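Local coordinates for STU0660 (Streptococcus thermophilus, PDB 3ZTH), which is a large Csn2 protein that takes part in CRISPR-mediated bacterial immunity and binds DNA, at the interface of chains A and B and the interface of chains A and C. Coordinates in Å, arbitrary orientation; residue numbers count along the deposited sequence, not the author numbering. Chains: chain A/B/C, STU0660.

Contact 1: the interface of chains A and B. Residues chain A 102, 105-106, 155; chain B 129, 133, 142, 144.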
ATOM      1  N   LEU A 102     -29.837   2.528   1.023  1.00 48.36           N
ATOM      2  CA  LEU A 102     -29.677   3.687   0.164  1.00 47.10           C
ATOM      3  C   LEU A 102     -29.649   3.307  -1.314  1.00 50.06           C
ATOM      4  O   LEU A 102     -30.013   4.113  -2.165  1.00 50.22           O
ATOM      5  CB  LEU A 102     -28.410   4.448   0.534  1.00 43.08           C
ATOM      6  CG  LEU A 102     -28.423   5.102   1.912  1.00 41.83           C
ATOM      7  CD1 LEU A 102     -27.088   5.777   2.163  1.00 41.34           C
ATOM      8  CD2 LEU A 102     -29.555   6.111   2.000  1.00 41.28           C
ATOM      9  N   ILE A 105     -33.220   3.322  -2.484  1.00 59.22           N
ATOM     10  CA  ILE A 105     -33.742   4.683  -2.537  1.00 61.21           C
ATOM     11  C   ILE A 105     -33.214   5.477  -3.719  1.00 63.25           C
ATOM     12  O   ILE A 105     -33.977   6.129  -4.425  1.00 64.10           O
ATOM     13  CB  ILE A 105     -33.409   5.458  -1.237  1.00 61.20           C
ATOM     14  CG1 ILE A 105     -34.331   4.995  -0.106  1.00 60.54           C
ATOM     15  CG2 ILE A 105     -33.531   6.965  -1.465  1.00 61.35           C
ATOM     16  CD1 ILE A 105     -34.184   5.797   1.164  1.00 61.29           C
ATOM     17  N   VAL A 106     -31.903   5.425  -3.924  1.00 66.12           N
ATOM     18  CA  VAL A 106     -31.261   6.148  -5.013  1.00 68.68           C
ATOM     19  C   VAL A 106     -31.764   5.671  -6.366  1.00 70.46           C
ATOM     20  O   VAL A 106     -31.799   6.432  -7.332  1.00 71.26           O
ATOM     21  CB  VAL A 106     -29.734   5.975  -4.957  1.00 68.87           C
ATOM     22  CG1 VAL A 106     -29.087   6.674  -6.130  1.00 70.15           C
ATOM     23  CG2 VAL A 106     -29.204   6.554  -3.666  1.00 69.43           C
ATOM     24  N   LEU A 155     -22.572   8.085  -3.673  1.00 45.14           N
ATOM     25  CA  LEU A 155     -22.923   7.765  -2.301  1.00 45.89           C
ATOM     26  C   LEU A 155     -21.679   7.457  -1.479  1.00 46.87           C
ATOM     27  O   LEU A 155     -21.632   7.737  -0.280  1.00 47.52           O
ATOM     28  CB  LEU A 155     -23.874   6.561  -2.267  1.00 44.21           C
ATOM     29  CG  LEU A 155     -25.291   6.826  -2.777  1.00 42.13           C
ATOM     30  CD1 LEU A 155     -26.104   5.549  -2.758  1.00 41.43           C
ATOM     31  CD2 LEU A 155     -25.937   7.876  -1.905  1.00 41.62           C
TER
HETATM   32  N   MSE B 129     -33.474  12.464  -2.248  1.00 58.56           N
HETATM   33  CA  MSE B 129     -33.233  11.318  -1.385  1.00 59.52           C
HETATM   34  C   MSE B 129     -33.776  11.580   0.001  1.00 57.85           C
HETATM   35  O   MSE B 129     -34.405  10.711   0.601  1.00 56.47           O
HETATM   36  CB  MSE B 129     -31.745  11.019  -1.285  1.00 63.02           C
HETATM   37  CG  MSE B 129     -31.170  10.335  -2.495  1.00 69.12           C
HETATM   38 SE   MSE B 129     -29.309   9.948  -2.184  1.00 79.02          SE
HETATM   39  CE  MSE B 129     -29.519   8.365  -1.085  1.00 76.43           C
ATOM     40  N   ILE B 133     -36.198   9.347   1.995  1.00 62.70           N
ATOM     41  CA  ILE B 133     -35.595   8.855   3.224  1.00 60.93           C
ATOM     42  C   ILE B 133     -36.551   9.319   4.304  1.00 59.74           C
ATOM     43  O   ILE B 133     -36.866  10.505   4.409  1.00 59.99           O
ATOM     44  CB  ILE B 133     -34.213   9.463   3.484  1.00 61.48           C
ATOM     45  CG1 ILE B 133     -33.196   8.860   2.515  1.00 61.00           C
ATOM     46  CG2 ILE B 133     -33.804   9.211   4.933  1.00 61.44           C
ATOM     47  CD1 ILE B 133     -31.790   9.384   2.707  1.00 61.70           C
ATOM     48  N   TYR B 142     -32.775  11.547  10.402  1.00 49.81           N
ATOM     49  CA  TYR B 142     -31.595  11.042   9.708  1.00 46.29           C
ATOM     50  C   TYR B 142     -31.647  11.585   8.293  1.00 44.95           C
ATOM     51  O   TYR B 142     -32.656  11.435   7.610  1.00 46.12           O
ATOM     52  CB  TYR B 142     -31.633   9.519   9.654  1.00 45.48           C
ATOM     53  CG  TYR B 142     -30.611   8.885   8.727  1.00 45.53           C
ATOM     54  CD1 TYR B 142     -29.342   8.534   9.187  1.00 45.70           C
ATOM     55  CD2 TYR B 142     -30.936   8.583   7.404  1.00 43.19           C
ATOM     56  CE1 TYR B 142     -28.430   7.886   8.356  1.00 44.86           C
ATOM     57  CE2 TYR B 142     -30.034   7.944   6.568  1.00 42.97           C
ATOM     58  CZ  TYR B 142     -28.785   7.594   7.048  1.00 44.53           C
ATOM     59  OH  TYR B 142     -27.896   6.923   6.232  1.00 43.95           O
ATOM     60  N   LEU B 144     -29.061  12.816   4.606  1.00 44.36           N
ATOM     61  CA  LEU B 144     -27.778  12.827   3.928  1.00 45.58           C
ATOM     62  C   LEU B 144     -27.412  14.224   3.463  1.00 47.09           C
ATOM     63  O   LEU B 144     -28.254  14.971   2.973  1.00 47.04           O
ATOM     64  CB  LEU B 144     -27.814  11.881   2.728  1.00 44.48           C
ATOM     65  CG  LEU B 144     -27.956  10.390   3.049  1.00 45.13           C
ATOM     66  CD1 LEU B 144     -28.171   9.608   1.770  1.00 44.33           C
ATOM     67  CD2 LEU B 144     -26.705   9.901   3.759  1.00 43.78           C
TER

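Contact 2: the interface of chains A and B. Residues chain A 118, 122, 149, 153-154, 158; chain B 118, 122, 149, 153-154, 158.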
ATOM      1  N   ILE A 118     -25.521  14.971 -14.948  1.00 63.48           N
ATOM      2  CA  ILE A 118     -24.185  15.112 -14.367  1.00 61.28           C
ATOM      3  C   ILE A 118     -23.125  14.563 -15.310  1.00 60.00           C
ATOM      4  O   ILE A 118     -22.066  15.163 -15.472  1.00 59.59           O
ATOM      5  CB  ILE A 118     -24.059  14.387 -13.002  1.00 60.43           C
ATOM      6  CG1 ILE A 118     -24.821  15.162 -11.925  1.00 59.40           C
ATOM      7  CG2 ILE A 118     -22.588  14.268 -12.606  1.00 60.05           C
ATOM      8  CD1 ILE A 118     -24.744  14.533 -10.547  1.00 57.35           C
ATOM      9  N   VAL A 122     -19.872  16.221 -17.413  1.00 67.38           N
ATOM     10  CA  VAL A 122     -18.574  15.570 -17.379  1.00 67.96           C
ATOM     11  C   VAL A 122     -18.073  15.507 -18.818  1.00 68.45           C
ATOM     12  O   VAL A 122     -16.970  15.963 -19.118  1.00 69.00           O
ATOM     13  CB  VAL A 122     -18.682  14.143 -16.789  1.00 68.29           C
ATOM     14  CG1 VAL A 122     -17.399  13.365 -17.040  1.00 68.24           C
ATOM     15  CG2 VAL A 122     -18.957  14.227 -15.297  1.00 66.64           C
ATOM     16  N   LEU A 149     -19.788   8.689 -14.092  1.00 53.12           N
ATOM     17  CA  LEU A 149     -20.119   8.579 -12.677  1.00 51.29           C
ATOM     18  C   LEU A 149     -21.259   7.610 -12.407  1.00 50.11           C
ATOM     19  O   LEU A 149     -22.145   7.423 -13.236  1.00 50.12           O
ATOM     20  CB  LEU A 149     -20.496   9.947 -12.115  1.00 51.34           C
ATOM     21  CG  LEU A 149     -19.335  10.788 -11.594  1.00 53.41           C
ATOM     22  CD1 LEU A 149     -19.822  12.161 -11.155  1.00 52.74           C
ATOM     23  CD2 LEU A 149     -18.697  10.056 -10.425  1.00 54.84           C
ATOM     24  N   GLN A 153     -20.890   5.369  -6.617  1.00 46.96           N
ATOM     25  CA  GLN A 153     -19.697   6.184  -6.457  1.00 47.41           C
ATOM     26  C   GLN A 153     -20.008   7.476  -5.714  1.00 47.74           C
ATOM     27  O   GLN A 153     -19.271   7.877  -4.811  1.00 48.03           O
ATOM     28  CB  GLN A 153     -19.104   6.499  -7.821  1.00 49.40           C
ATOM     29  CG  GLN A 153     -17.890   7.392  -7.769  1.00 52.29           C
ATOM     30  CD  GLN A 153     -17.264   7.578  -9.132  1.00 55.69           C
ATOM     31  OE1 GLN A 153     -16.332   8.367  -9.292  1.00 58.95           O
ATOM     32  NE2 GLN A 153     -17.769   6.848 -10.131  1.00 54.98           N
ATOM     33  N   LEU A 154     -21.099   8.131  -6.097  1.00 47.56           N
ATOM     34  CA  LEU A 154     -21.511   9.369  -5.440  1.00 46.98           C
ATOM     35  C   LEU A 154     -21.813   9.138  -3.958  1.00 46.70           C
ATOM     36  O   LEU A 154     -21.383   9.905  -3.094  1.00 46.03           O
ATOM     37  CB  LEU A 154     -22.759   9.945  -6.112  1.00 45.96           C
ATOM     38  CG  LEU A 154     -22.569  10.984  -7.213  1.00 45.18           C
ATOM     39  CD1 LEU A 154     -23.924  11.586  -7.555  1.00 45.07           C
ATOM     40  CD2 LEU A 154     -21.618  12.080  -6.745  1.00 44.37           C
ATOM     41  N   ASN A 158     -19.393  11.508  -1.967  1.00 48.44           N
ATOM     42  CA  ASN A 158     -19.957  12.839  -1.780  1.00 48.59           C
ATOM     43  C   ASN A 158     -21.161  12.946  -0.854  1.00 49.73           C
ATOM     44  O   ASN A 158     -21.750  14.017  -0.721  1.00 50.58           O
ATOM     45  CB  ASN A 158     -20.300  13.414  -3.149  1.00 47.53           C
ATOM     46  CG  ASN A 158     -19.099  13.440  -4.070  1.00 47.05           C
ATOM     47  OD1 ASN A 158     -18.196  14.263  -3.910  1.00 48.45           O
ATOM     48  ND2 ASN A 158     -19.067  12.524  -5.025  1.00 42.67           N
TER
ATOM     49  N   ILE B 118     -22.846  20.509 -12.280  1.00 73.80           N
ATOM     50  CA  ILE B 118     -22.645  19.202 -11.671  1.00 71.06           C
ATOM     51  C   ILE B 118     -23.081  19.217 -10.209  1.00 70.07           C
ATOM     52  O   ILE B 118     -23.914  18.411  -9.789  1.00 69.48           O
ATOM     53  CB  ILE B 118     -21.165  18.764 -11.757  1.00 70.05           C
ATOM     54  CG1 ILE B 118     -20.819  18.415 -13.206  1.00 68.71           C
ATOM     55  CG2 ILE B 118     -20.913  17.571 -10.837  1.00 69.75           C
ATOM     56  CD1 ILE B 118     -19.428  17.864 -13.399  1.00 67.55           C
ATOM     57  N   VAL B 122     -26.160  17.736  -7.827  1.00 61.44           N
ATOM     58  CA  VAL B 122     -25.947  16.884  -6.670  1.00 59.72           C
ATOM     59  C   VAL B 122     -26.928  17.279  -5.575  1.00 60.46           C
ATOM     60  O   VAL B 122     -27.577  16.419  -4.979  1.00 59.88           O
ATOM     61  CB  VAL B 122     -24.508  17.007  -6.137  1.00 58.93           C
ATOM     62  CG1 VAL B 122     -24.396  16.345  -4.770  1.00 57.15           C
ATOM     63  CG2 VAL B 122     -23.548  16.354  -7.112  1.00 55.95           C
ATOM     64  N   LEU B 149     -18.426  18.174  -5.185  1.00 54.79           N
ATOM     65  CA  LEU B 149     -17.544  17.403  -6.048  1.00 55.95           C
ATOM     66  C   LEU B 149     -16.534  18.344  -6.725  1.00 57.35           C
ATOM     67  O   LEU B 149     -16.906  19.187  -7.543  1.00 57.87           O
ATOM     68  CB  LEU B 149     -18.399  16.665  -7.084  1.00 54.93           C
ATOM     69  CG  LEU B 149     -17.810  15.577  -7.982  1.00 55.40           C
ATOM     70  CD1 LEU B 149     -18.936  14.803  -8.649  1.00 54.18           C
ATOM     71  CD2 LEU B 149     -16.912  16.201  -9.026  1.00 56.70           C
ATOM     72  N   GLN B 153     -11.057  15.705  -7.796  1.00 55.65           N
ATOM     73  CA  GLN B 153     -11.696  14.426  -7.545  1.00 54.54           C
ATOM     74  C   GLN B 153     -12.112  13.796  -8.871  1.00 52.43           C
ATOM     75  O   GLN B 153     -11.931  12.593  -9.092  1.00 50.08           O
ATOM     76  CB  GLN B 153     -12.917  14.626  -6.654  1.00 56.96           C
ATOM     77  CG  GLN B 153     -13.747  13.378  -6.456  1.00 59.02           C
ATOM     78  CD  GLN B 153     -15.075  13.671  -5.793  1.00 60.74           C
ATOM     79  OE1 GLN B 153     -15.928  12.789  -5.683  1.00 61.09           O
ATOM     80  NE2 GLN B 153     -15.259  14.915  -5.343  1.00 60.01           N
ATOM     81  N   LEU B 154     -12.668  14.625  -9.749  1.00 51.43           N
ATOM     82  CA  LEU B 154     -13.126  14.190 -11.065  1.00 50.98           C
ATOM     83  C   LEU B 154     -11.989  13.630 -11.910  1.00 51.12           C
ATOM     84  O   LEU B 154     -12.102  12.545 -12.491  1.00 50.55           O
ATOM     85  CB  LEU B 154     -13.755  15.364 -11.807  1.00 51.28           C
ATOM     86  CG  LEU B 154     -15.250  15.295 -12.086  1.00 51.41           C
ATOM     87  CD1 LEU B 154     -15.662  16.545 -12.843  1.00 52.35           C
ATOM     88  CD2 LEU B 154     -15.569  14.044 -12.894  1.00 51.85           C
ATOM     89  N   ASN B 158     -12.273   9.735 -12.290  1.00 51.83           N
ATOM     90  CA  ASN B 158     -13.048   9.600 -13.518  1.00 52.35           C
ATOM     91  C   ASN B 158     -12.348   9.999 -14.809  1.00 52.45           C
ATOM     92  O   ASN B 158     -13.006  10.285 -15.808  1.00 52.74           O
ATOM     93  CB  ASN B 158     -14.347  10.390 -13.374  1.00 52.36           C
ATOM     94  CG  ASN B 158     -15.212   9.877 -12.238  1.00 52.01           C
ATOM     95  OD1 ASN B 158     -15.836   8.819 -12.349  1.00 51.70           O
ATOM     96  ND2 ASN B 158     -15.237  10.613 -11.131  1.00 49.79           N
TER

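Contact 3: the interface of chains A and C. Residues chain A 306; chain C 245, 291, 294.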
ATOM      1  N   ARG A 306     -22.664 -17.406  46.487  1.00 59.22           N
ATOM      2  CA  ARG A 306     -23.420 -16.431  47.263  1.00 58.90           C
ATOM      3  C   ARG A 306     -24.874 -16.517  46.831  1.00 56.21           C
ATOM      4  O   ARG A 306     -25.162 -16.469  45.639  1.00 56.32           O
ATOM      5  CB  ARG A 306     -22.919 -15.014  46.981  1.00 63.09           C
ATOM      6  CG  ARG A 306     -21.475 -14.749  47.361  1.00 69.48           C
ATOM      7  CD  ARG A 306     -21.051 -13.353  46.916  1.00 74.33           C
ATOM      8  NE  ARG A 306     -19.861 -12.890  47.626  1.00 79.16           N
ATOM      9  CZ  ARG A 306     -19.293 -11.700  47.447  1.00 81.48           C
ATOM     10  NH1 ARG A 306     -19.799 -10.837  46.572  1.00 82.10           N
ATOM     11  NH2 ARG A 306     -18.222 -11.365  48.157  1.00 81.63           N
TER
ATOM     12  N   LYS C 245     -17.935  -3.559  44.454  1.00 32.39           N
ATOM     13  CA  LYS C 245     -17.229  -3.964  45.675  1.00 34.49           C
ATOM     14  C   LYS C 245     -17.225  -2.808  46.657  1.00 35.34           C
ATOM     15  O   LYS C 245     -16.835  -1.699  46.305  1.00 36.76           O
ATOM     16  CB  LYS C 245     -15.776  -4.363  45.389  1.00 32.87           C
ATOM     17  CG  LYS C 245     -15.613  -5.510  44.416  1.00 34.19           C
ATOM     18  CD  LYS C 245     -16.305  -6.773  44.897  1.00 34.62           C
ATOM     19  CE  LYS C 245     -16.204  -7.859  43.842  1.00 36.30           C
ATOM     20  NZ  LYS C 245     -16.976  -9.088  44.177  1.00 39.49           N
HETATM   21  N   MSE C 291     -22.317  -6.490  53.022  1.00 45.54           N
HETATM   22  CA  MSE C 291     -22.813  -7.347  51.946  1.00 47.23           C
HETATM   23  C   MSE C 291     -24.115  -6.792  51.359  1.00 44.26           C
HETATM   24  O   MSE C 291     -24.313  -6.802  50.146  1.00 41.90           O
HETATM   25  CB  MSE C 291     -23.050  -8.770  52.461  1.00 56.14           C
HETATM   26  CG  MSE C 291     -21.784  -9.557  52.758  1.00 67.74           C
HETATM   27 SE   MSE C 291     -20.670  -9.759  51.181  1.00 88.42          SE
HETATM   28  CE  MSE C 291     -21.689 -11.145  50.268  1.00 82.47           C
ATOM     29  N   GLU C 294     -23.432  -3.790  48.896  1.00 31.89           N
ATOM     30  CA  GLU C 294     -23.045  -4.166  47.547  1.00 32.44           C
ATOM     31  C   GLU C 294     -24.263  -4.586  46.732  1.00 32.74           C
ATOM     32  O   GLU C 294     -24.310  -4.374  45.519  1.00 33.91           O
ATOM     33  CB  GLU C 294     -22.029  -5.316  47.572  1.00 31.19           C
ATOM     34  CG  GLU C 294     -20.683  -4.947  48.153  1.00 34.40           C
ATOM     35  CD  GLU C 294     -19.667  -6.078  48.068  1.00 37.44           C
ATOM     36  OE1 GLU C 294     -20.038  -7.236  48.360  1.00 38.59           O
ATOM     37  OE2 GLU C 294     -18.493  -5.806  47.723  1.00 38.33           O
TER
HETATM   38  O   HOH W   1     -17.932  -8.998  48.632  1.00 52.38           O

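Contact 1: the interface of chains A and B
A:Leu102 packs on B:Met129, B:Ile133 and B:Leu144 in an apolar patch of the A-B interface, which joins two copies of STU0660 within the four-copy assembly. The surface hidden here sums to 179 Å², with A:Leu102 and B:Met129, modelled as selenomethionine, as its main contributors. A:Leu102 and B:Leu144 reach toward each other tip to tip, CD2 of the first lying 3.8 Å from CD1 of the second. The chain of B:Met129 runs straight until it bends at the selenium (chi3 79°), and this turn carries its methyl CE in among side chains of chain A. There CE lies 3.7 Å from CD2 of A:Leu155 and 3.8 Å from CD2 of A:Leu102, whose side chain it crosses at about a right angle. CG2 of A:Val106 lies 3.7 Å from SE of B:Met129. One turn along the helix from A:Leu102, A:Ile105 crosses B:Ile133 nearly perpendicularly, with its terminal CD1 3.5 Å from CG1 of the partner. Helix 97-106 of chain A is thereby seated against the end of helix 112-132 and strand 140-146 of chain B. The patch probably contributes hydrophobic packing to the A-B pairing, if this pairing of the deposited assembly is the biological one.

Contact 2: the interface of chains A and B
B:Leu149 and A:Leu149 meet tip to tip across the two-fold axis that relates chains A and B, with their CD1 methyls 3.7 Å apart. The pair is not exactly symmetric: CG of B:Leu149 stands anti to its backbone N (chi1 -169°), whereas chi1 of A:Leu149 is -88°. CD2 of A:Leu149 also packs on the side-chain amide of B:Asn158, 3.6 Å from ND2, the two side chains crossing at about a right angle. Next to the leucines, each Asn158 faces the Gln153 of the other subunit, the two chains coming from opposite directions with nearly coplanar amides. ND2 of A:Asn158 donates to OE1 of B:Gln153 over 3.2 Å, in the carbonyl plane and on a lone pair. In the twin bond, ND2 of B:Asn158 lies 3.1 Å from OE1 of A:Gln153, but tilted 25° from the carbonyl plane. Both pairs also bring two acceptors together, OD1 of B:Asn158 3.1 Å from OE1 of A:Gln153 and OD1 of A:Asn158 3.2 Å from OE1 of B:Gln153, so the modelled amide orientations are uncertain in both. Between the long helices, CD1 of A:Ile118 lies 4.1 Å from CG2 of B:Val122, a looser contact that the symmetry repeats. The site thus lies at the two-fold axis, where the long helices, 109-130 in A and 112-132 in B, meet the Leu149 loops and the short helices that begin at residue 151.

Contact 3: the interface of chains A and C
A:Arg306 reaches across to C:Met291 and C:Glu294 and buries 64 Å² of its surface against chain C. Beyond CB, CG lies beside the backbone N and anti to the carbonyl carbon (chi1 -62°), and the chain stays extended to NE, which carries the guanidinium out to helix 286-296 of the partner. CD is the first atom to touch, 4.1 Å from the methyl CE of C:Met291, a selenomethionine. NE and CZ follow, with CE 3.7 Å from CZ. The methyl sits 3.6 Å above one face of the guanidinium plane, offset toward its rim; bends at chi2 and chi3 of C:Met291 bring it there. At the tip the two terminal nitrogens part company. NH1 lies 4.0 Å from OE1 of C:Glu294, but its C-N bond is not aimed at it and the guanidinium and carboxylate planes are turned 54° apart; this is too far for a salt bridge, so any attraction is probably long-range. NH2 is linked to the same OE1 through water 1, which lies 2.8 Å from OE1; the water-to-NH2 leg is implausibly short as modelled and doubtful. C:Lys245 brings its ammonium NZ to 4.1 Å from NH1, where the nearby carboxylate would probably offset the like charges. Chiefly through the methyl over the guanidinium, and tentatively through the water, the site probably adds to the A-C contact of the deposited assembly, which may or may not be the biological one.

Contacts 1 and 2 belong to the same A-B interface, their C-alpha centres about 16 Å apart. Helix 151-157 of chain A supplies residues to both, and so does helix 112-132 of chain B, which spans from the two-fold axis at contact 2 to the flanking contact 1. The two-fold symmetry gives contact 1 a twin, with the chains exchanged, on the other side of contact 2. The C-alpha centre of contact 3 lies about 51 Å from that of contact 1 and about 62 Å from that of contact 2, in a separate region of chain A that meets chain C. Each subunit can therefore hold two neighbours through different surfaces, consistent with the four-copy assembly.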